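Local atomic coordinates of Lmo2051 protein (Listeria monocytogenes, PDB entry 3I18), a protein that is probably a membrane-bound serine protease of the peptidase S16 (Lon) family, represented here by its PDZ domain. Residues Y47-I59 against D71-I85. Residues are numbered along the deposited sequence; the frame is centred on the assembly and turned at random.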
loop_
_atom_site.group_PDB
_atom_site.type_symbol
_atom_site.label_atom_id
_atom_site.label_comp_id
_atom_site.label_asym_id
_atom_site.label_seq_id
_atom_site.Cartn_x
_atom_site.Cartn_y
_atom_site.Cartn_z
ATOM N N TYR A 47 6.812 1.835 7.329
ATOM C CA TYR A 47 7.559 0.760 6.703
ATOM C C TYR A 47 7.971 1.111 5.283
ATOM O O TYR A 47 9.134 0.935 4.908
ATOM C CB TYR A 47 6.742 -0.533 6.711
ATOM C CG TYR A 47 7.504 -1.686 6.119
ATOM C CD1 TYR A 47 7.358 -2.029 4.773
ATOM C CD2 TYR A 47 8.432 -2.392 6.887
ATOM C CE1 TYR A 47 8.124 -3.040 4.208
ATOM C CE2 TYR A 47 9.202 -3.407 6.332
ATOM C CZ TYR A 47 9.045 -3.723 4.993
ATOM O OH TYR A 47 9.830 -4.701 4.429
ATOM N N ILE A 48 7.024 1.620 4.499
ATOM C CA ILE A 48 7.304 1.998 3.117
ATOM C C ILE A 48 8.414 3.046 3.100
ATOM O O ILE A 48 9.361 2.943 2.319
ATOM C CB ILE A 48 6.033 2.561 2.428
ATOM C CG1 ILE A 48 4.973 1.452 2.302
ATOM C CG2 ILE A 48 6.390 3.112 1.062
ATOM C CD1 ILE A 48 3.594 1.949 1.921
ATOM N N HIS A 49 8.308 4.037 3.985
ATOM C CA HIS A 49 9.311 5.101 4.060
ATOM C C HIS A 49 10.696 4.601 4.463
ATOM O O HIS A 49 11.687 5.303 4.266
ATOM C CB HIS A 49 8.879 6.194 5.040
ATOM C CG HIS A 49 7.720 7.016 4.569
ATOM N ND1 HIS A 49 7.331 8.177 5.199
ATOM C CD2 HIS A 49 6.866 6.849 3.529
ATOM C CE1 HIS A 49 6.289 8.692 4.570
ATOM N NE2 HIS A 49 5.988 7.905 3.552
ATOM N N SER A 50 10.770 3.402 5.035
ATOM C CA SER A 50 12.056 2.850 5.439
ATOM C C SER A 50 12.732 2.200 4.242
ATOM O O SER A 50 13.870 1.732 4.324
ATOM C CB SER A 50 11.878 1.821 6.570
ATOM O OG SER A 50 11.322 0.595 6.112
ATOM N N LYS A 51 12.025 2.167 3.119
ATOM C CA LYS A 51 12.572 1.571 1.909
ATOM C C LYS A 51 13.103 2.653 0.975
ATOM O O LYS A 51 13.166 3.829 1.345
ATOM C CB LYS A 51 11.494 0.736 1.214
ATOM C CG LYS A 51 10.940 -0.352 2.111
ATOM C CD LYS A 51 12.066 -1.230 2.654
ATOM C CE LYS A 51 11.570 -2.161 3.751
ATOM N NZ LYS A 51 12.556 -3.240 4.087
ATOM N N LYS A 52 13.488 2.254 -0.232
ATOM C CA LYS A 52 14.031 3.190 -1.212
ATOM C C LYS A 52 13.237 3.135 -2.499
ATOM O O LYS A 52 12.655 2.100 -2.831
ATOM C CB LYS A 52 15.485 2.837 -1.537
ATOM C CG LYS A 52 16.430 2.821 -0.353
ATOM C CD LYS A 52 17.508 1.765 -0.559
ATOM C CE LYS A 52 18.266 1.964 -1.862
ATOM N NZ LYS A 52 19.274 0.882 -2.080
ATOM N N VAL A 53 13.203 4.259 -3.212
ATOM C CA VAL A 53 12.521 4.324 -4.494
ATOM C C VAL A 53 13.187 3.233 -5.326
ATOM O O VAL A 53 14.403 3.076 -5.271
ATOM C CB VAL A 53 12.742 5.700 -5.175
ATOM C CG1 VAL A 53 12.181 5.686 -6.596
ATOM C CG2 VAL A 53 12.074 6.795 -4.356
ATOM N N GLY A 54 12.402 2.459 -6.066
ATOM C CA GLY A 54 12.988 1.404 -6.874
ATOM C C GLY A 54 12.934 0.041 -6.212
ATOM O O GLY A 54 13.099 -0.983 -6.878
ATOM N N ASP A 55 12.724 0.022 -4.900
ATOM C CA ASP A 55 12.627 -1.242 -4.167
ATOM C C ASP A 55 11.328 -1.919 -4.558
ATOM O O ASP A 55 10.431 -1.292 -5.112
ATOM C CB ASP A 55 12.621 -1.010 -2.654
ATOM C CG ASP A 55 14.004 -0.762 -2.087
ATOM O OD1 ASP A 55 14.997 -0.845 -2.846
ATOM O OD2 ASP A 55 14.098 -0.483 -0.873
ATOM N N THR A 56 11.234 -3.205 -4.252
ATOM C CA THR A 56 10.054 -3.985 -4.567
ATOM C C THR A 56 9.402 -4.447 -3.271
ATOM O O THR A 56 10.086 -4.940 -2.372
ATOM C CB THR A 56 10.431 -5.229 -5.395
ATOM O OG1 THR A 56 10.990 -4.817 -6.648
ATOM C CG2 THR A 56 9.212 -6.096 -5.635
ATOM N N VAL A 57 8.091 -4.265 -3.154
ATOM C CA VAL A 57 7.383 -4.721 -1.958
ATOM C C VAL A 57 6.366 -5.782 -2.349
ATOM O O VAL A 57 5.736 -5.687 -3.402
ATOM C CB VAL A 57 6.633 -3.563 -1.229
ATOM C CG1 VAL A 57 7.631 -2.573 -0.642
ATOM C CG2 VAL A 57 5.683 -2.861 -2.177
ATOM N N LYS A 58 6.216 -6.799 -1.508
ATOM C CA LYS A 58 5.252 -7.862 -1.769
ATOM C C LYS A 58 3.961 -7.438 -1.103
ATOM O O LYS A 58 3.944 -7.165 0.097
ATOM C CB LYS A 58 5.723 -9.197 -1.174
ATOM C CG LYS A 58 4.728 -10.340 -1.392
ATOM C CD LYS A 58 5.328 -11.708 -1.077
ATOM C CE LYS A 58 5.735 -11.824 0.383
ATOM N NZ LYS A 58 6.297 -13.173 0.711
ATOM N N ILE A 59 2.883 -7.378 -1.878
ATOM C CA ILE A 59 1.599 -6.946 -1.345
ATOM C C ILE A 59 0.534 -8.035 -1.381
ATOM O O ILE A 59 0.283 -8.626 -2.433
ATOM C CB ILE A 59 1.058 -5.713 -2.134
ATOM C CG1 ILE A 59 2.032 -4.536 -2.034
ATOM C CG2 ILE A 59 -0.296 -5.291 -1.582
ATOM C CD1 ILE A 59 2.155 -3.942 -0.643
ATOM N N ASP A 71 3.870 -8.231 -6.548
ATOM C CA ASP A 71 4.968 -7.342 -6.221
ATOM C C ASP A 71 4.709 -5.995 -6.864
ATOM O O ASP A 71 4.173 -5.916 -7.975
ATOM C CB ASP A 71 6.295 -7.891 -6.751
ATOM C CG ASP A 71 6.793 -9.074 -5.967
ATOM O OD1 ASP A 71 6.721 -9.039 -4.720
ATOM O OD2 ASP A 71 7.277 -10.040 -6.602
ATOM N N ILE A 72 5.087 -4.934 -6.164
ATOM C CA ILE A 72 4.904 -3.591 -6.688
ATOM C C ILE A 72 6.194 -2.829 -6.459
ATOM O O ILE A 72 6.763 -2.874 -5.376
ATOM C CB ILE A 72 3.732 -2.877 -5.987
ATOM C CG1 ILE A 72 2.453 -3.699 -6.176
ATOM C CG2 ILE A 72 3.535 -1.484 -6.577
ATOM C CD1 ILE A 72 1.218 -3.062 -5.546
ATOM N N LYS A 73 6.677 -2.161 -7.500
ATOM C CA LYS A 73 7.901 -1.387 -7.388
ATOM C C LYS A 73 7.541 -0.028 -6.811
ATOM O O LYS A 73 6.544 0.585 -7.210
ATOM C CB LYS A 73 8.565 -1.233 -8.761
ATOM C CG LYS A 73 9.877 -0.455 -8.756
ATOM C CD LYS A 73 10.747 -0.831 -9.951
ATOM C CE LYS A 73 11.231 -2.274 -9.837
ATOM N NZ LYS A 73 12.188 -2.654 -10.919
ATOM N N LEU A 74 8.345 0.436 -5.863
ATOM C CA LEU A 74 8.101 1.727 -5.228
ATOM C C LEU A 74 8.583 2.838 -6.141
ATOM O O LEU A 74 9.585 2.691 -6.838
ATOM C CB LEU A 74 8.838 1.807 -3.894
ATOM C CG LEU A 74 8.384 0.806 -2.825
ATOM C CD1 LEU A 74 9.138 1.077 -1.543
ATOM C CD2 LEU A 74 6.882 0.957 -2.596
ATOM N N THR A 75 7.855 3.946 -6.139
ATOM C CA THR A 75 8.210 5.093 -6.961
ATOM C C THR A 75 8.322 6.284 -6.019
ATOM O O THR A 75 8.141 6.134 -4.815
ATOM C CB THR A 75 7.127 5.350 -8.043
ATOM O OG1 THR A 75 7.583 6.364 -8.949
ATOM C CG2 THR A 75 5.817 5.776 -7.399
ATOM N N ALA A 76 8.653 7.457 -6.544
ATOM C CA ALA A 76 8.760 8.639 -5.698
ATOM C C ALA A 76 7.363 9.242 -5.589
ATOM O O ALA A 76 6.705 9.447 -6.612
ATOM C CB ALA A 76 9.722 9.646 -6.334
ATOM N N ILE A 77 6.889 9.522 -4.374
ATOM C CA ILE A 77 5.554 10.105 -4.247
ATOM C C ILE A 77 5.541 11.595 -3.937
ATOM O O ILE A 77 4.473 12.193 -3.803
ATOM C CB ILE A 77 4.655 9.347 -3.210
ATOM C CG1 ILE A 77 5.390 9.150 -1.885
ATOM C CG2 ILE A 77 4.189 8.023 -3.793
ATOM C CD1 ILE A 77 5.470 10.414 -1.045
ATOM N N ASP A 78 6.716 12.204 -3.823
ATOM C CA ASP A 78 6.786 13.644 -3.587
ATOM C C ASP A 78 8.106 14.212 -4.100
ATOM O O ASP A 78 9.040 13.464 -4.391
ATOM C CB ASP A 78 6.562 13.977 -2.101
ATOM C CG ASP A 78 7.671 13.479 -1.202
ATOM O OD1 ASP A 78 7.442 13.400 0.028
ATOM O OD2 ASP A 78 8.764 13.181 -1.710
ATOM N N LYS A 79 8.174 15.533 -4.235
ATOM C CA LYS A 79 9.372 16.181 -4.754
ATOM C C LYS A 79 10.618 15.969 -3.897
ATOM O O LYS A 79 11.734 16.232 -4.347
ATOM C CB LYS A 79 9.113 17.681 -4.958
ATOM C CG LYS A 79 8.704 18.432 -3.708
ATOM C CD LYS A 79 8.460 19.900 -4.014
ATOM C CE LYS A 79 8.144 20.666 -2.747
ATOM N NZ LYS A 79 9.262 20.563 -1.763
ATOM N N LYS A 80 10.431 15.478 -2.674
ATOM C CA LYS A 80 11.553 15.226 -1.777
ATOM C C LYS A 80 12.114 13.817 -1.942
ATOM O O LYS A 80 13.097 13.458 -1.298
ATOM C CB LYS A 80 11.139 15.456 -0.319
ATOM C CG LYS A 80 10.938 16.923 0.031
ATOM C CD LYS A 80 12.184 17.735 -0.301
ATOM C CE LYS A 80 11.963 19.219 -0.066
ATOM N NZ LYS A 80 13.146 20.024 -0.486
ATOM N N GLY A 81 11.483 13.016 -2.798
ATOM C CA GLY A 81 11.970 11.668 -3.038
ATOM C C GLY A 81 11.445 10.588 -2.107
ATOM O O GLY A 81 11.995 9.484 -2.063
ATOM N N THR A 82 10.385 10.892 -1.367
ATOM C CA THR A 82 9.803 9.920 -0.440
ATOM C C THR A 82 9.279 8.725 -1.229
ATOM O O THR A 82 8.550 8.894 -2.193
ATOM C CB THR A 82 8.643 10.546 0.343
ATOM O OG1 THR A 82 9.109 11.707 1.048
ATOM C CG2 THR A 82 8.080 9.545 1.336
ATOM N N PRO A 83 9.649 7.497 -0.827
ATOM C CA PRO A 83 9.207 6.278 -1.516
ATOM C C PRO A 83 7.725 6.037 -1.255
ATOM O O PRO A 83 7.235 6.353 -0.173
ATOM C CB PRO A 83 10.072 5.179 -0.882
ATOM C CG PRO A 83 11.201 5.925 -0.200
ATOM C CD PRO A 83 10.522 7.163 0.306
ATOM N N GLY A 84 7.022 5.483 -2.239
ATOM C CA GLY A 84 5.610 5.207 -2.076
ATOM C C GLY A 84 5.082 4.236 -3.118
ATOM O O GLY A 84 5.711 4.013 -4.151
ATOM N N ILE A 85 3.927 3.641 -2.836
ATOM C CA ILE A 85 3.301 2.714 -3.761
ATOM C C ILE A 85 2.557 3.527 -4.818
ATOM O O ILE A 85 2.426 3.107 -5.971
ATOM C CB ILE A 85 2.297 1.802 -3.021
ATOM C CG1 ILE A 85 3.035 0.968 -1.984
ATOM C CG2 ILE A 85 1.563 0.893 -4.020
ATOM C CD1 ILE A 85 2.112 0.161 -1.078
HETATM O O HOH W 1 4.768 6.524 1.053
#
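Leu74 is the main bump: its side chain fills a hollow walled by Lys51, Lys52, Asp55 and Val57. Leu74 CD1 lies 3.6 Å from Lys51 CB, while CD2 of the same residue, the other prong of the fork, reaches Val57 CG2 at 4.0 Å, the two side chains crossing at about a right angle. The backbone of Leu74 is gripped as well, its N giving a nearly straight bond (172°) to Asp55 O at 2.8 Å and its O taking one from Gly54 N, which comes from above the carbonyl plane. Beyond, Val57 and Ile72 form an antiparallel hydrogen-bonded pair within the hairpin of strands 56-63 and 66-76; in this PDZ domain, helix 41-49 and the following turn pack beside that hairpin and strand 83-89. Ile48, on the helix, sets CG2 over the backbone of Pro83 and Gly84, and its CD1 meets Ile85 CD1 at 3.8 Å. The Pro83 ring brings its CG to 3.3 Å from Lys51 O. Val53 points CG2 at Gly81 O, 3.5 Å away; CG1, anti to the backbone N (chi1 172°), lies against the Thr75-Ala76 peptide. Thr82 CG2 sits over one face of the His49 imidazole, a CH-pi contact 3.7 Å from the ring centroid.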